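Local coordinates for diheme cytochrome C NAPB (Haemophilus influenzae, PDB 1JNI), which is the small diheme subunit of the periplasmic nitrate reductase and probably passes electrons through its two stacked hemes to the catalytic subunit, at residues L58-P63 and R67-T72. Residues are numbered along the deposited sequence; the frame is centred on the assembly and turned at random.
Sequences LNCHSP and RLSGAT. With HEC (heme c), chain C.
His61 and Cys60 belong to the CXXCH heme-attachment motif of a c-type cytochrome, and the turn after helix 66-69 packs against both. Two of the bonds that tie this motif to heme c lie here. One is a thioether from Cys60 SG to HEC CAC, 1.9 Å long; in the other, His61 NE2 coordinates HEC FE at 2.0 Å, with His43 as the second axial ligand. Histidine suits its place because its other ring nitrogen can be anchored too. His61 ND1 donates to Thr72 O over 2.7 Å, nearly straight at 170° and with the oxygen close to the ring plane, which fixes the ring's rotation about the iron bond and probably makes the imidazole a stronger donor to the metal. Apolar packing comes from Ala71, small enough to lay its CB over one face of the His61 ring, 3.6 Å from the centroid in a CH-pi contact, while also touching Cys60 CB. Gly70, the first residue to leave helical angles, has a positive phi at which a side chain would press on the preceding carbonyl oxygen, which suits glycine. Nearby, Ser69 OG lies 2.9 Å from Cys60 O and, as acceptor from Ala71 N, forms an ST turn. Thr72 grips the heme propionate twice: OG1 sits beside the backbone N, anti to the carbonyl carbon (chi1 -65°), and Thr72 N and OG1 both reach HEC O2D, at 2.8 and 2.9 Å.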
loop_
_atom_site.group_PDB
_atom_site.type_symbol
_atom_site.label_atom_id
_atom_site.label_comp_id
_atom_site.label_asym_id
_atom_site.label_seq_id
_atom_site.Cartn_x
_atom_site.Cartn_y
_atom_site.Cartn_z
ATOM N N LEU A 58 -0.669 2.270 5.057
ATOM C CA LEU A 58 0.739 2.562 5.160
ATOM C C LEU A 58 1.240 2.536 6.600
ATOM O O LEU A 58 2.445 2.601 6.824
ATOM C CB LEU A 58 0.987 3.916 4.467
ATOM C CG LEU A 58 0.822 3.862 2.913
ATOM C CD1 LEU A 58 0.964 5.274 2.360
ATOM C CD2 LEU A 58 1.813 2.944 2.244
ATOM N N ASN A 59 0.349 2.421 7.579
ATOM C CA ASN A 59 0.812 2.299 8.965
ATOM C C ASN A 59 1.603 1.012 9.142
ATOM O O ASN A 59 2.379 0.906 10.105
ATOM C CB ASN A 59 -0.333 2.246 9.979
ATOM C CG ASN A 59 -1.222 3.426 10.131
ATOM O OD1 ASN A 59 -0.898 4.522 9.659
ATOM N ND2 ASN A 59 -2.380 3.195 10.769
ATOM N N CYS A 60 1.403 0.031 8.259
ATOM C CA CYS A 60 2.128 -1.242 8.286
ATOM C C CYS A 60 2.977 -1.449 7.022
ATOM O O CYS A 60 4.090 -1.970 7.192
ATOM C CB CYS A 60 1.185 -2.439 8.494
ATOM S SG CYS A 60 0.315 -2.347 10.112
ATOM N N HIS A 61 2.477 -1.091 5.835
ATOM C CA HIS A 61 3.134 -1.434 4.584
ATOM C C HIS A 61 4.084 -0.377 4.090
ATOM O O HIS A 61 4.736 -0.602 3.072
ATOM C CB HIS A 61 2.036 -1.752 3.590
ATOM C CG HIS A 61 1.336 -3.091 3.754
ATOM N ND1 HIS A 61 1.830 -4.321 3.376
ATOM C CD2 HIS A 61 0.093 -3.321 4.240
ATOM C CE1 HIS A 61 0.892 -5.254 3.663
ATOM N NE2 HIS A 61 -0.162 -4.677 4.198
ATOM N N SER A 62 4.224 0.752 4.781
ATOM C CA SER A 62 5.239 1.708 4.350
ATOM C C SER A 62 6.641 1.164 4.535
ATOM O O SER A 62 6.895 0.267 5.384
ATOM C CB SER A 62 5.140 3.005 5.142
ATOM O OG SER A 62 5.360 2.801 6.504
ATOM N N PRO A 63 7.618 1.670 3.791
ATOM C CA PRO A 63 9.033 1.299 4.010
ATOM C C PRO A 63 9.455 1.459 5.468
ATOM O O PRO A 63 10.189 0.637 5.993
ATOM C CB PRO A 63 9.790 2.261 3.104
ATOM C CG PRO A 63 8.856 2.464 1.960
ATOM C CD PRO A 63 7.493 2.570 2.628
ATOM N N ARG A 67 9.263 -3.585 8.643
ATOM C CA ARG A 67 10.005 -4.572 9.443
ATOM C C ARG A 67 9.341 -4.845 10.781
ATOM O O ARG A 67 9.213 -5.937 11.339
ATOM C CB ARG A 67 11.488 -4.140 9.607
ATOM N N LEU A 68 8.872 -3.758 11.385
ATOM C CA LEU A 68 8.240 -3.770 12.673
ATOM C C LEU A 68 6.898 -4.477 12.632
ATOM O O LEU A 68 6.538 -5.228 13.513
ATOM C CB LEU A 68 8.025 -2.331 13.186
ATOM C CG LEU A 68 7.208 -2.251 14.465
ATOM C CD1 LEU A 68 8.039 -2.896 15.565
ATOM C CD2 LEU A 68 6.812 -0.822 14.820
ATOM N N SER A 69 6.102 -4.273 11.588
ATOM C CA SER A 69 4.751 -4.862 11.537
ATOM C C SER A 69 4.705 -6.241 10.927
ATOM O O SER A 69 3.689 -6.927 11.040
ATOM C CB SER A 69 3.839 -3.878 10.746
ATOM O OG SER A 69 4.235 -3.881 9.361
ATOM N N GLY A 70 5.760 -6.668 10.250
ATOM C CA GLY A 70 5.663 -7.925 9.503
ATOM C C GLY A 70 5.013 -7.868 8.161
ATOM O O GLY A 70 4.949 -8.805 7.372
ATOM N N ALA A 71 4.512 -6.702 7.756
ATOM C CA ALA A 71 3.811 -6.510 6.499
ATOM C C ALA A 71 4.794 -6.268 5.383
ATOM O O ALA A 71 5.701 -5.470 5.532
ATOM C CB ALA A 71 2.884 -5.295 6.611
ATOM N N THR A 72 4.589 -6.891 4.233
ATOM C CA THR A 72 5.477 -6.703 3.081
ATOM C C THR A 72 5.464 -5.258 2.646
ATOM O O THR A 72 4.376 -4.661 2.512
ATOM C CB THR A 72 5.045 -7.613 1.922
ATOM O OG1 THR A 72 5.245 -8.962 2.374
ATOM C CG2 THR A 72 5.851 -7.426 0.667
HETATM FE FE HEC C . -1.817 -5.661 4.751
HETATM C CHA HEC C . -0.456 -8.664 3.705
HETATM C CHB HEC C . -2.741 -4.957 1.552
HETATM C CHC HEC C . -3.394 -2.824 5.817
HETATM C CHD HEC C . -0.471 -6.116 7.849
HETATM N NA HEC C . -1.643 -6.618 2.989
HETATM C C1A HEC C . -1.060 -7.838 2.754
HETATM C C2A HEC C . -1.043 -8.123 1.322
HETATM C C3A HEC C . -1.628 -7.078 0.695
HETATM C C4A HEC C . -2.027 -6.145 1.726
HETATM C CMA HEC C . -1.766 -6.782 -0.804
HETATM C CAA HEC C . -0.364 -9.365 0.699
HETATM C CBA HEC C . 1.108 -9.058 0.268
HETATM C CGA HEC C . 1.767 -10.342 -0.176
HETATM O O1A HEC C . 1.721 -10.644 -1.356
HETATM O O2A HEC C . 2.387 -11.081 0.644
HETATM N NB HEC C . -2.904 -4.230 3.861
HETATM C C1B HEC C . -3.208 -4.069 2.517
HETATM C C2B HEC C . -4.101 -2.940 2.305
HETATM C C3B HEC C . -4.324 -2.376 3.506
HETATM C C4B HEC C . -3.541 -3.142 4.470
HETATM C CMB HEC C . -4.522 -2.509 0.884
HETATM C CAB HEC C . -5.209 -1.275 3.828
HETATM C CBB HEC C . -6.628 -1.346 3.332
HETATM N NC HEC C . -1.868 -4.648 6.441
HETATM C C1C HEC C . -2.540 -3.468 6.706
HETATM C C2C HEC C . -2.308 -3.022 8.068
HETATM C C3C HEC C . -1.476 -3.926 8.666
HETATM C C4C HEC C . -1.226 -4.955 7.639
HETATM C CMC HEC C . -2.796 -1.679 8.613
HETATM C CAC HEC C . -0.831 -3.788 9.918
HETATM C CBC HEC C . -1.722 -3.725 11.125
HETATM N ND HEC C . -0.760 -7.116 5.611
HETATM C C1D HEC C . -0.263 -7.124 6.904
HETATM C C2D HEC C . 0.476 -8.358 7.181
HETATM C C3D HEC C . 0.436 -9.072 6.027
HETATM C C4D HEC C . -0.320 -8.292 5.049
HETATM C CMD HEC C . 1.125 -8.731 8.546
HETATM C CAD HEC C . 0.926 -10.514 5.828
HETATM C CBD HEC C . 2.432 -10.462 5.520
HETATM C CGD HEC C . 2.508 -10.176 4.020
HETATM O O1D HEC C . 2.310 -11.129 3.187
HETATM O O2D HEC C . 2.761 -8.972 3.813
HETATM O O HOH W 1 10.990 -1.242 7.874
#